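Local coordinates for putative uncharacterized protein PH0734 (Pyrococcus horikoshii, PDB 3D79) that is of unknown function but carries a PUA domain behind a pre-PUA-like region, a family make-up consistent with RNA binding, at residues A[26-31]-A[74-79]; A[54-59]-A[68-73]; A[97-102]-A[116-121]; A[111-116]-A[161-166]. One frame throughout, in Å; residues are numbered along the deposited sequence.

Interaction 1 of 4, residues A[26-31]-A[74-79]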
loop_
_atom_site.group_PDB
_atom_site.type_symbol
_atom_site.label_atom_id
_atom_site.label_comp_id
_atom_site.label_asym_id
_atom_site.label_seq_id
_atom_site.Cartn_x
_atom_site.Cartn_y
_atom_site.Cartn_z
ATOM N N ALA A 26 3.266 14.948 -2.507
ATOM C CA ALA A 26 3.977 15.205 -1.256
ATOM C C ALA A 26 3.947 13.981 -0.334
ATOM O O ALA A 26 4.981 13.568 0.195
ATOM C CB ALA A 26 3.386 16.415 -0.566
ATOM N N GLN A 27 2.766 13.390 -0.179
ATOM C CA GLN A 27 2.598 12.202 0.660
ATOM C C GLN A 27 3.422 11.021 0.147
ATOM O O GLN A 27 4.137 10.381 0.912
ATOM C CB GLN A 27 1.121 11.816 0.772
ATOM C CG GLN A 27 0.291 12.752 1.642
ATOM C CD GLN A 27 -1.172 12.342 1.716
ATOM O OE1 GLN A 27 -1.495 11.165 1.887
ATOM N NE2 GLN A 27 -2.067 13.320 1.599
ATOM N N LEU A 28 3.335 10.751 -1.154
ATOM C CA LEU A 28 4.082 9.654 -1.766
ATOM C C LEU A 28 5.588 9.858 -1.634
ATOM O O LEU A 28 6.330 8.920 -1.348
ATOM C CB LEU A 28 3.705 9.509 -3.242
ATOM C CG LEU A 28 2.284 9.042 -3.572
ATOM C CD1 LEU A 28 2.026 9.231 -5.050
ATOM C CD2 LEU A 28 2.056 7.580 -3.166
ATOM N N SER A 29 6.032 11.098 -1.828
ATOM C CA SER A 29 7.453 11.422 -1.730
ATOM C C SER A 29 8.001 11.188 -0.325
ATOM O O SER A 29 9.120 10.702 -0.165
ATOM C CB SER A 29 7.713 12.862 -2.185
ATOM O OG SER A 29 7.420 13.002 -3.571
ATOM N N GLN A 30 7.206 11.520 0.685
ATOM C CA GLN A 30 7.618 11.283 2.065
ATOM C C GLN A 30 7.720 9.786 2.354
ATOM O O GLN A 30 8.678 9.332 2.985
ATOM C CB GLN A 30 6.659 11.942 3.050
ATOM C CG GLN A 30 7.139 11.843 4.493
ATOM C CD GLN A 30 6.126 12.376 5.477
ATOM O OE1 GLN A 30 5.023 11.845 5.596
ATOM N NE2 GLN A 30 6.501 13.427 6.204
ATOM N N MET A 31 6.736 9.033 1.876
ATOM C CA MET A 31 6.657 7.599 2.150
ATOM C C MET A 31 7.688 6.781 1.378
ATOM O O MET A 31 8.353 5.916 1.955
ATOM C CB MET A 31 5.252 7.082 1.849
ATOM C CG MET A 31 4.175 7.663 2.756
ATOM S SD MET A 31 2.587 6.846 2.550
ATOM C CE MET A 31 2.084 7.427 0.923
ATOM N N ILE A 74 -3.599 9.103 1.411
ATOM C CA ILE A 74 -3.564 8.159 0.301
ATOM C C ILE A 74 -2.485 7.087 0.478
ATOM O O ILE A 74 -1.531 7.253 1.249
ATOM C CB ILE A 74 -3.387 8.872 -1.088
ATOM C CG1 ILE A 74 -2.091 9.684 -1.147
ATOM C CG2 ILE A 74 -4.574 9.782 -1.388
ATOM C CD1 ILE A 74 -0.871 8.888 -1.536
ATOM N N PHE A 75 -2.654 5.989 -0.252
ATOM C CA PHE A 75 -1.641 4.940 -0.328
ATOM C C PHE A 75 -1.884 4.123 -1.592
ATOM O O PHE A 75 -3.026 3.981 -2.016
ATOM C CB PHE A 75 -1.682 4.029 0.902
ATOM C CG PHE A 75 -0.406 3.264 1.127
ATOM C CD1 PHE A 75 0.746 3.921 1.557
ATOM C CD2 PHE A 75 -0.350 1.888 0.906
ATOM C CE1 PHE A 75 1.933 3.230 1.759
ATOM C CE2 PHE A 75 0.832 1.186 1.108
ATOM C CZ PHE A 75 1.978 1.856 1.537
ATOM N N PRO A 76 -0.811 3.603 -2.222
ATOM C CA PRO A 76 -1.047 2.762 -3.399
ATOM C C PRO A 76 -1.990 1.580 -3.164
ATOM O O PRO A 76 -1.934 0.930 -2.117
ATOM C CB PRO A 76 0.357 2.242 -3.744
ATOM C CG PRO A 76 1.269 3.289 -3.225
ATOM C CD PRO A 76 0.632 3.779 -1.957
ATOM N N LEU A 77 -2.842 1.311 -4.148
ATOM C CA LEU A 77 -3.688 0.118 -4.150
ATOM C C LEU A 77 -2.852 -1.142 -4.331
ATOM O O LEU A 77 -1.724 -1.084 -4.831
ATOM C CB LEU A 77 -4.713 0.190 -5.283
ATOM C CG LEU A 77 -5.776 1.289 -5.197
ATOM C CD1 LEU A 77 -6.485 1.419 -6.523
ATOM C CD2 LEU A 77 -6.774 1.015 -4.068
ATOM N N VAL A 78 -3.412 -2.284 -3.935
ATOM C CA VAL A 78 -2.735 -3.568 -4.149
ATOM C C VAL A 78 -2.483 -3.811 -5.644
ATOM O O VAL A 78 -1.395 -4.269 -6.015
ATOM C CB VAL A 78 -3.471 -4.759 -3.466
ATOM C CG1 VAL A 78 -2.743 -6.076 -3.734
ATOM C CG2 VAL A 78 -3.544 -4.527 -1.959
ATOM N N ILE A 79 -3.458 -3.486 -6.493
ATOM C CA ILE A 79 -3.282 -3.633 -7.951
ATOM C C ILE A 79 -2.116 -2.783 -8.481
ATOM O O ILE A 79 -1.311 -3.264 -9.296
ATOM C CB ILE A 79 -4.600 -3.397 -8.761
ATOM C CG1 ILE A 79 -4.416 -3.802 -10.235
ATOM C CG2 ILE A 79 -5.079 -1.958 -8.656
ATOM C CD1 ILE A 79 -3.994 -5.256 -10.429
HETATM O O HOH W 1 -0.446 9.002 3.107
#
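Gln-27 reaches from helix 18-32 to the start of strand 73-76, where its OE1 accepts a hydrogen bond from Ile-74 N at 3.0 Å, with an N-H...O angle of 166°. Its CG stands anti to the carbonyl carbon, and the chain continues in an extended line (chi2 179°), which carries CD out to the strand. Water 1 donates both to Gln-27 OE1 and to Ile-74 O. Ile-74 holds CG1 between its backbone N and carbonyl carbon (chi1 60°), and CG1 passes 3.4 Å from Gln-27 OE1. Farther out, Ile-74 CD1 meets Leu-28 CD2 at 3.6 Å, the two side chains crossing at about a right angle. One turn on, Met-31 brings SD to the edge of the Phe-75 ring, in its plane and 4.8 Å from the centroid. This is a Met-aromatic contact made at the rim atoms CD1 and CE1, while Met-31 CE lies 3.6 Å from Ile-74 O. The chemistry implies that, on this outermost strand of the five-stranded antiparallel sheet, Gln-27 satisfies Ile-74 N directly and Ile-74 O through water 1, while Leu-28 and Met-31 pack apolar and sulfur atoms alongside.

Interaction 2 of 4, residues A[54-59]-A[68-73]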
loop_
_atom_site.group_PDB
_atom_site.type_symbol
_atom_site.label_atom_id
_atom_site.label_comp_id
_atom_site.label_asym_id
_atom_site.label_seq_id
_atom_site.Cartn_x
_atom_site.Cartn_y
_atom_site.Cartn_z
ATOM N N LYS A 54 -18.516 4.942 1.497
ATOM C CA LYS A 54 -18.658 6.239 2.165
ATOM C C LYS A 54 -17.437 6.696 2.968
ATOM O O LYS A 54 -17.380 7.848 3.411
ATOM C CB LYS A 54 -19.933 6.275 3.024
ATOM C CG LYS A 54 -21.213 5.977 2.245
ATOM C CD LYS A 54 -21.349 6.845 1.008
ATOM C CE LYS A 54 -22.495 6.371 0.133
ATOM N NZ LYS A 54 -22.559 7.137 -1.148
ATOM N N THR A 55 -16.466 5.805 3.153
ATOM C CA THR A 55 -15.223 6.186 3.807
ATOM C C THR A 55 -14.006 5.999 2.888
ATOM O O THR A 55 -12.883 6.323 3.276
ATOM C CB THR A 55 -14.999 5.423 5.142
ATOM O OG1 THR A 55 -14.823 4.025 4.885
ATOM C CG2 THR A 55 -16.177 5.625 6.098
ATOM N N THR A 56 -14.243 5.506 1.673
ATOM C CA THR A 56 -13.154 5.052 0.797
ATOM C C THR A 56 -13.291 5.547 -0.635
ATOM O O THR A 56 -14.311 5.324 -1.285
ATOM C CB THR A 56 -13.071 3.511 0.771
ATOM O OG1 THR A 56 -13.114 3.004 2.110
ATOM C CG2 THR A 56 -11.778 3.043 0.093
ATOM N N GLU A 57 -12.242 6.203 -1.127
ATOM C CA GLU A 57 -12.203 6.661 -2.512
ATOM C C GLU A 57 -11.071 5.974 -3.264
ATOM O O GLU A 57 -10.090 5.545 -2.660
ATOM C CB GLU A 57 -12.002 8.172 -2.575
ATOM C CG GLU A 57 -13.169 9.002 -2.056
ATOM C CD GLU A 57 -12.739 10.416 -1.730
ATOM O OE1 GLU A 57 -11.911 10.584 -0.805
ATOM O OE2 GLU A 57 -13.215 11.353 -2.401
ATOM N N ILE A 58 -11.232 5.881 -4.582
ATOM C CA ILE A 58 -10.204 5.372 -5.489
ATOM C C ILE A 58 -9.682 6.544 -6.322
ATOM O O ILE A 58 -10.457 7.275 -6.934
ATOM C CB ILE A 58 -10.772 4.249 -6.413
ATOM C CG1 ILE A 58 -11.397 3.107 -5.589
ATOM C CG2 ILE A 58 -9.710 3.730 -7.418
ATOM C CD1 ILE A 58 -10.460 2.425 -4.593
ATOM N N ILE A 59 -8.369 6.738 -6.311
ATOM C CA ILE A 59 -7.756 7.811 -7.088
ATOM C C ILE A 59 -7.159 7.210 -8.357
ATOM O O ILE A 59 -6.327 6.302 -8.284
ATOM C CB ILE A 59 -6.649 8.546 -6.296
ATOM C CG1 ILE A 59 -7.167 9.048 -4.936
ATOM C CG2 ILE A 59 -6.041 9.686 -7.137
ATOM C CD1 ILE A 59 -8.224 10.142 -5.026
ATOM N N ILE A 68 -5.727 4.340 -2.858
ATOM C CA ILE A 68 -6.857 4.407 -1.936
ATOM C C ILE A 68 -6.801 5.760 -1.242
ATOM O O ILE A 68 -5.719 6.268 -0.954
ATOM C CB ILE A 68 -6.804 3.244 -0.897
ATOM C CG1 ILE A 68 -8.162 3.049 -0.211
ATOM C CG2 ILE A 68 -5.683 3.439 0.126
ATOM C CD1 ILE A 68 -8.294 1.665 0.429
ATOM N N ARG A 69 -7.956 6.368 -0.999
ATOM C CA ARG A 69 -7.987 7.548 -0.149
ATOM C C ARG A 69 -8.965 7.331 0.993
ATOM O O ARG A 69 -10.108 6.926 0.777
ATOM C CB ARG A 69 -8.306 8.831 -0.924
ATOM C CG ARG A 69 -8.223 10.090 -0.042
ATOM C CD ARG A 69 -8.145 11.380 -0.847
ATOM N NE ARG A 69 -9.395 11.699 -1.533
ATOM C CZ ARG A 69 -9.600 12.801 -2.251
ATOM N NH1 ARG A 69 -8.639 13.710 -2.383
ATOM N NH2 ARG A 69 -10.772 13.001 -2.838
ATOM N N ARG A 70 -8.462 7.550 2.203
ATOM C CA ARG A 70 -9.264 7.553 3.418
ATOM C C ARG A 70 -9.093 8.939 4.012
ATOM O O ARG A 70 -7.984 9.314 4.411
ATOM C CB ARG A 70 -8.770 6.483 4.386
ATOM C CG ARG A 70 -9.102 5.059 3.961
ATOM C CD ARG A 70 -10.389 4.572 4.613
ATOM N NE ARG A 70 -10.917 3.381 3.953
ATOM C CZ ARG A 70 -10.702 2.135 4.357
ATOM N NH1 ARG A 70 -11.228 1.123 3.678
ATOM N NH2 ARG A 70 -9.962 1.896 5.435
ATOM N N LYS A 71 -10.198 9.685 4.063
ATOM C CA LYS A 71 -10.210 11.137 4.315
ATOM C C LYS A 71 -9.269 11.924 3.397
ATOM O O LYS A 71 -9.583 12.109 2.217
ATOM C CB LYS A 71 -10.057 11.505 5.814
ATOM C CG LYS A 71 -9.197 10.573 6.680
ATOM C CD LYS A 71 -7.785 11.117 6.930
ATOM C CE LYS A 71 -7.681 11.888 8.256
ATOM N NZ LYS A 71 -8.366 13.223 8.225
ATOM N N ASP A 72 -8.125 12.368 3.911
ATOM C CA ASP A 72 -7.171 13.104 3.086
ATOM C C ASP A 72 -5.860 12.344 2.886
ATOM O O ASP A 72 -4.917 12.877 2.290
ATOM C CB ASP A 72 -6.918 14.510 3.656
ATOM C CG ASP A 72 -6.110 14.493 4.943
ATOM O OD1 ASP A 72 -5.338 15.451 5.172
ATOM O OD2 ASP A 72 -6.244 13.536 5.729
ATOM N N LEU A 73 -5.816 11.097 3.357
ATOM C CA LEU A 73 -4.593 10.290 3.272
ATOM C C LEU A 73 -4.675 9.224 2.188
ATOM O O LEU A 73 -5.682 8.527 2.067
ATOM C CB LEU A 73 -4.269 9.635 4.620
ATOM C CG LEU A 73 -3.974 10.544 5.820
ATOM C CD1 LEU A 73 -3.659 9.691 7.039
ATOM C CD2 LEU A 73 -2.833 11.513 5.539
HETATM O O HOH W 2 -12.340 8.003 5.328
HETATM O O HOH W 3 -11.949 9.085 1.576
HETATM O O HOH W 4 -11.824 13.024 0.843
#
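Glu-57 and Arg-69 face each other as a hydrogen-bonded antiparallel pair in the beta hairpin of strands 56-61 and 64-70, part of the five-stranded sheet in the pre-PUA-like region. Two backbone bonds close the pair: Glu-57 N to Arg-69 O at 2.9 Å and Arg-69 N to Glu-57 O at 2.8 Å. From Arg-69 CB, 4.1 Å from Glu-57 CB, the chain runs through CG and CD, both still near Glu-57 OE1, with CG anti to the backbone N (chi1 -175°). The bend at chi3 sets Arg-69 NE to donate to Glu-57 OE1 at 2.8 Å. Arg-69 CZ lies 3.5 Å from Glu-57 OE1, and NH1 has a long, weak ion pair with Asp-20. Arg-69 NH2 donates to Glu-57 OE2 at 3.0 Å, completing a side-on salt bridge with one nitrogen to each oxygen. The carboxylate and guanidinium planes are 35° apart, and both oxygens are met from above the carboxylate plane. Ile-59 CD1 lies over one guanidinium face, offset toward the rim, and water 4 over the opposite one; this water also donates to Glu-57 OE1 and Lys-71 O. A type II' turn from Arg-70 to Leu-73 leads into the next strand. Arg-70 uses NE and NH1 together on Thr-56 OG1, which is also hydrogen-bonded to Asp-53. Arg-70 NE stands 2.9 Å from Thr-56 OG1, with an N-H...O angle of 148°.

Interaction 3 of 4, residues A[97-102]-A[116-121]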
loop_
_atom_site.group_PDB
_atom_site.type_symbol
_atom_site.label_atom_id
_atom_site.label_comp_id
_atom_site.label_asym_id
_atom_site.label_seq_id
_atom_site.Cartn_x
_atom_site.Cartn_y
_atom_site.Cartn_z
ATOM N N VAL A 97 6.535 -4.686 4.319
ATOM C CA VAL A 97 6.465 -5.734 5.329
ATOM C C VAL A 97 6.490 -7.042 4.554
ATOM O O VAL A 97 5.577 -7.329 3.778
ATOM C CB VAL A 97 5.178 -5.616 6.173
ATOM C CG1 VAL A 97 5.098 -6.763 7.170
ATOM C CG2 VAL A 97 5.143 -4.263 6.887
ATOM N N VAL A 98 7.561 -7.816 4.727
ATOM C CA VAL A 98 7.742 -9.049 3.958
ATOM C C VAL A 98 7.375 -10.255 4.815
ATOM O O VAL A 98 7.893 -10.399 5.923
ATOM C CB VAL A 98 9.196 -9.197 3.450
ATOM C CG1 VAL A 98 9.275 -10.319 2.433
ATOM C CG2 VAL A 98 9.666 -7.881 2.827
ATOM N N VAL A 99 6.488 -11.100 4.293
ATOM C CA VAL A 99 6.000 -12.281 5.022
ATOM C C VAL A 99 6.409 -13.607 4.376
ATOM O O VAL A 99 6.679 -13.673 3.166
ATOM C CB VAL A 99 4.449 -12.259 5.232
ATOM C CG1 VAL A 99 4.025 -11.032 6.029
ATOM C CG2 VAL A 99 3.697 -12.350 3.915
ATOM N N ASP A 100 6.453 -14.656 5.197
ATOM C CA ASP A 100 6.742 -16.006 4.714
ATOM C C ASP A 100 5.528 -16.643 4.034
ATOM O O ASP A 100 4.422 -16.104 4.102
ATOM C CB ASP A 100 7.353 -16.911 5.811
ATOM C CG ASP A 100 6.454 -17.101 7.048
ATOM O OD1 ASP A 100 5.213 -16.972 6.980
ATOM O OD2 ASP A 100 7.021 -17.430 8.114
ATOM N N GLU A 101 5.738 -17.783 3.377
ATOM C CA GLU A 101 4.668 -18.421 2.596
ATOM C C GLU A 101 3.495 -18.896 3.457
ATOM O O GLU A 101 2.354 -18.915 2.993
ATOM C CB GLU A 101 5.213 -19.565 1.727
ATOM C CG GLU A 101 5.904 -20.683 2.499
ATOM C CD GLU A 101 6.518 -21.730 1.584
ATOM O OE1 GLU A 101 7.613 -22.233 1.917
ATOM O OE2 GLU A 101 5.919 -22.041 0.529
ATOM N N GLY A 102 3.781 -19.255 4.708
ATOM C CA GLY A 102 2.759 -19.686 5.663
ATOM C C GLY A 102 1.758 -18.605 6.032
ATOM O O GLY A 102 0.611 -18.902 6.365
ATOM N N PRO A 116 5.043 -13.261 13.992
ATOM C CA PRO A 116 5.798 -14.488 13.665
ATOM C C PRO A 116 6.002 -14.775 12.171
ATOM O O PRO A 116 6.940 -15.496 11.817
ATOM C CB PRO A 116 4.983 -15.609 14.324
ATOM C CG PRO A 116 3.642 -15.020 14.628
ATOM C CD PRO A 116 3.876 -13.551 14.850
ATOM N N GLY A 117 5.153 -14.209 11.316
ATOM C CA GLY A 117 5.202 -14.453 9.869
ATOM C C GLY A 117 6.022 -13.449 9.078
ATOM O O GLY A 117 6.136 -13.567 7.857
ATOM N N ILE A 118 6.572 -12.459 9.769
ATOM C CA ILE A 118 7.347 -11.395 9.123
ATOM C C ILE A 118 8.819 -11.782 9.027
ATOM O O ILE A 118 9.464 -12.051 10.044
ATOM C CB ILE A 118 7.167 -10.040 9.857
ATOM C CG1 ILE A 118 5.712 -9.573 9.735
ATOM C CG2 ILE A 118 8.135 -8.969 9.299
ATOM C CD1 ILE A 118 5.366 -8.356 10.561
ATOM N N VAL A 119 9.341 -11.781 7.798
ATOM C CA VAL A 119 10.746 -12.127 7.540
ATOM C C VAL A 119 11.641 -10.896 7.333
ATOM O O VAL A 119 12.869 -10.980 7.460
ATOM C CB VAL A 119 10.898 -13.122 6.360
ATOM C CG1 VAL A 119 10.229 -14.452 6.690
ATOM C CG2 VAL A 119 10.348 -12.548 5.068
ATOM N N ASP A 120 11.026 -9.761 7.004
ATOM C CA ASP A 120 11.751 -8.502 6.839
ATOM C C ASP A 120 10.752 -7.360 6.860
ATOM O O ASP A 120 9.573 -7.560 6.586
ATOM C CB ASP A 120 12.520 -8.486 5.508
ATOM C CG ASP A 120 13.454 -7.295 5.380
ATOM O OD1 ASP A 120 13.982 -6.836 6.415
ATOM O OD2 ASP A 120 13.658 -6.812 4.237
ATOM N N ALA A 121 11.240 -6.170 7.197
ATOM C CA ALA A 121 10.434 -4.958 7.193
ATOM C C ALA A 121 11.359 -3.764 7.025
ATOM O O ALA A 121 12.527 -3.818 7.407
ATOM C CB ALA A 121 9.625 -4.840 8.497
HETATM O O HOH W 5 8.572 -15.594 9.770
#
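Val-98 places CG1 anti to its backbone N (chi1 -168°), and Val-119 turns CG2 between its own N and carbonyl carbon (chi1 -64° for CG1); these methyls meet at 3.6 Å, the side chains crossing at about a right angle. Both belong to a classic beta bulge in the PUA domain, where Val-119 and Asp-120 together face Val-98 across strands 96-99 and 118-121. The evidence lies in the bonding of Val-98 O. Val-98 O accepts from Val-119 N at 2.7 Å. A second, weak bond reaches Val-98 O from Asp-120 N at 3.4 Å. In return, Val-98 N donates to Asp-120 O at 2.8 Å. Register accordingly shifts by one residue between Val-98 and Val-99. On the face shared by Val-97, Val-99 and Ile-118, Val-97 CG1 touches Ile-118 CD1 at 3.8 Å; Met-154 of helix 151-156 packs against Val-97 and Ile-118. Asp-120 sits beside Val-98 through CB, whereas its carboxylate forms a salt bridge with Arg-96. Where the strand ends, Asp-100 N donates to Gly-117 O at 2.9 Å, nearly in line with that carbonyl. The same oxygen receives a CA-H...O contact from Val-99 CA. The Asp-100 carboxylate lies beside Gly-117, its OD1 3.8 Å from Gly-117 CA. Water 5 bridges the two segments, donating to Asp-100 OD2 and, from 2.6 Å, to Pro-116 O.

Interaction 4 of 4, residues A[111-116]-A[161-166]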
loop_
_atom_site.group_PDB
_atom_site.type_symbol
_atom_site.label_atom_id
_atom_site.label_comp_id
_atom_site.label_asym_id
_atom_site.label_seq_id
_atom_site.Cartn_x
_atom_site.Cartn_y
_atom_site.Cartn_z
ATOM N N ALA A 111 -7.087 -11.823 7.242
ATOM C CA ALA A 111 -6.362 -11.763 8.509
ATOM C C ALA A 111 -5.354 -10.621 8.534
ATOM O O ALA A 111 -4.794 -10.249 7.495
ATOM C CB ALA A 111 -5.659 -13.094 8.793
ATOM N N ASP A 112 -5.115 -10.071 9.721
ATOM C CA ASP A 112 -4.080 -9.064 9.898
ATOM C C ASP A 112 -2.711 -9.739 9.886
ATOM O O ASP A 112 -2.624 -10.963 9.961
ATOM C CB ASP A 112 -4.310 -8.278 11.188
ATOM C CG ASP A 112 -5.533 -7.374 11.097
ATOM O OD1 ASP A 112 -5.767 -6.799 10.012
ATOM O OD2 ASP A 112 -6.267 -7.244 12.101
ATOM N N VAL A 113 -1.653 -8.949 9.763
ATOM C CA VAL A 113 -0.303 -9.529 9.731
ATOM C C VAL A 113 0.232 -9.714 11.140
ATOM O O VAL A 113 0.307 -8.760 11.917
ATOM C CB VAL A 113 0.684 -8.692 8.895
ATOM C CG1 VAL A 113 2.034 -9.420 8.791
ATOM C CG2 VAL A 113 0.119 -8.435 7.511
ATOM N N MET A 114 0.609 -10.950 11.459
ATOM C CA MET A 114 1.147 -11.284 12.774
ATOM C C MET A 114 2.673 -11.333 12.727
ATOM O O MET A 114 3.245 -11.813 11.750
ATOM C CB MET A 114 0.587 -12.627 13.248
ATOM C CG MET A 114 -0.949 -12.708 13.221
ATOM S SD MET A 114 -1.736 -11.453 14.249
ATOM C CE MET A 114 -1.176 -11.936 15.879
ATOM N N ALA A 115 3.316 -10.851 13.789
ATOM C CA ALA A 115 4.782 -10.782 13.854
ATOM C C ALA A 115 5.539 -12.085 13.535
ATOM O O ALA A 115 6.589 -12.022 12.889
ATOM C CB ALA A 115 5.242 -10.202 15.190
ATOM N N PRO A 116 5.043 -13.261 13.992
ATOM C CA PRO A 116 5.798 -14.488 13.665
ATOM C C PRO A 116 6.002 -14.775 12.171
ATOM O O PRO A 116 6.940 -15.496 11.817
ATOM C CB PRO A 116 4.983 -15.609 14.324
ATOM C CG PRO A 116 3.642 -15.020 14.628
ATOM C CD PRO A 116 3.876 -13.551 14.850
ATOM N N LYS A 161 0.432 -8.597 17.038
ATOM C CA LYS A 161 -0.068 -8.114 15.743
ATOM C C LYS A 161 0.797 -6.977 15.213
ATOM O O LYS A 161 1.067 -5.995 15.923
ATOM C CB LYS A 161 -1.527 -7.649 15.822
ATOM C CG LYS A 161 -2.183 -7.560 14.427
ATOM C CD LYS A 161 -3.652 -7.113 14.459
ATOM C CE LYS A 161 -4.578 -8.208 14.997
ATOM N NZ LYS A 161 -4.366 -9.548 14.381
ATOM N N ALA A 162 1.195 -7.107 13.949
ATOM C CA ALA A 162 2.134 -6.176 13.337
ATOM C C ALA A 162 1.489 -5.158 12.405
ATOM O O ALA A 162 1.919 -4.003 12.358
ATOM C CB ALA A 162 3.207 -6.945 12.602
ATOM N N VAL A 163 0.483 -5.588 11.650
ATOM C CA VAL A 163 -0.166 -4.705 10.672
ATOM C C VAL A 163 -1.675 -4.875 10.688
ATOM O O VAL A 163 -2.173 -5.990 10.556
ATOM C CB VAL A 163 0.336 -4.974 9.225
ATOM C CG1 VAL A 163 -0.344 -4.039 8.220
ATOM C CG2 VAL A 163 1.858 -4.838 9.132
ATOM N N LYS A 164 -2.390 -3.761 10.848
ATOM C CA LYS A 164 -3.835 -3.736 10.647
ATOM C C LYS A 164 -4.112 -3.568 9.158
ATOM O O LYS A 164 -3.892 -2.485 8.607
ATOM C CB LYS A 164 -4.482 -2.589 11.446
ATOM C CG LYS A 164 -6.010 -2.580 11.401
ATOM C CD LYS A 164 -6.563 -3.719 12.263
ATOM C CE LYS A 164 -7.991 -4.032 11.910
ATOM N NZ LYS A 164 -8.384 -5.372 12.408
ATOM N N VAL A 165 -4.581 -4.635 8.515
ATOM C CA VAL A 165 -4.856 -4.615 7.074
ATOM C C VAL A 165 -6.128 -3.813 6.780
ATOM O O VAL A 165 -7.139 -3.960 7.475
ATOM C CB VAL A 165 -4.942 -6.039 6.483
ATOM C CG1 VAL A 165 -5.366 -5.997 5.013
ATOM C CG2 VAL A 165 -3.593 -6.744 6.632
ATOM N N ILE A 166 -6.059 -2.951 5.767
ATOM C CA ILE A 166 -7.218 -2.147 5.359
ATOM C C ILE A 166 -7.710 -2.484 3.947
ATOM O O ILE A 166 -8.803 -2.080 3.547
ATOM C CB ILE A 166 -6.947 -0.616 5.494
ATOM C CG1 ILE A 166 -5.891 -0.143 4.481
ATOM C CG2 ILE A 166 -6.561 -0.259 6.934
ATOM C CD1 ILE A 166 -5.677 1.380 4.467
HETATM O O HOH W 6 -8.109 -6.432 8.641
#
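Asp-112 spreads its carboxylate across the facing strand, each oxygen taking a different donor. Asp-112 OD1 accepts from Val-165 N at 2.9 Å, met from above the carboxylate plane, and Asp-112 OD2 binds Lys-164 NZ at 2.8 Å through its syn lone pair. Asp-112 CG lies anti to the carbonyl carbon (chi1 -70°), a setting that directs it to the facing strand, where both oxygens find their donors. Asp-112 CB comes within 3.2 Å of Val-163 O. Lys-161 approaches obliquely from the same strand. Its CD and CE pass close to Asp-112 OD2, but its NZ makes only a long salt bridge there, at 3.8 Å, and lies 3.3 Å from Met-114 SD. The bend at chi2 (-59°) turns Met-114 SD toward Lys-161, and the one at chi3 leaves CE near Lys-161 N; these side chains also cross at a slant. Water 6 donates to Asp-112 OD1 and Val-165 O. Next to this polar cluster is the backbone pairing of strands 113-114 and 161-165 in the mixed sheet of the PUA domain, which contains a classic beta bulge: Ala-162 and Val-163 both face Val-113. Val-113 O accepts from Ala-162 N at 2.8 Å and from Val-163 N at 3.2 Å, and Val-113 N donates to Val-163 O. Side by side and pointing the same way, Val-113 and Val-163 bring their CB atoms to 3.7 Å. Farther out, Val-133 packs on Val-113 and Val-131 on Val-163, both from strand 130-135, while backbone bonds from Ala-162 to Leu-148 and from Lys-164 to Ile-146 fix the other edge of strand 161-165.

How the interactions relate
Interactions 1 and 2 share the five-stranded sheet, their centres 12 Å apart: Phe-75 O lies 2.9 Å from Ile-68 N, a probable hydrogen bond between neighbouring strands, and Gln-27 NE2 probably bonds to Asp-72 O in the turn. Interactions 3 and 4, centred 10 Å apart in the PUA domain, share Pro-116 and alternate along the chain. Their apolar faces merge, with Ile-118 CD1 3.3 Å from Ala-162 CB and Val-99 CG1 3.8 Å from Val-113 CG1. Between the two family regions, interactions 2 and 4 touch where Arg-70 NH2 packs 3.9 Å from Ile-166 CB. Interactions 2 and 3, with centres about 27 Å apart, lie on opposite sides of the chain's centre.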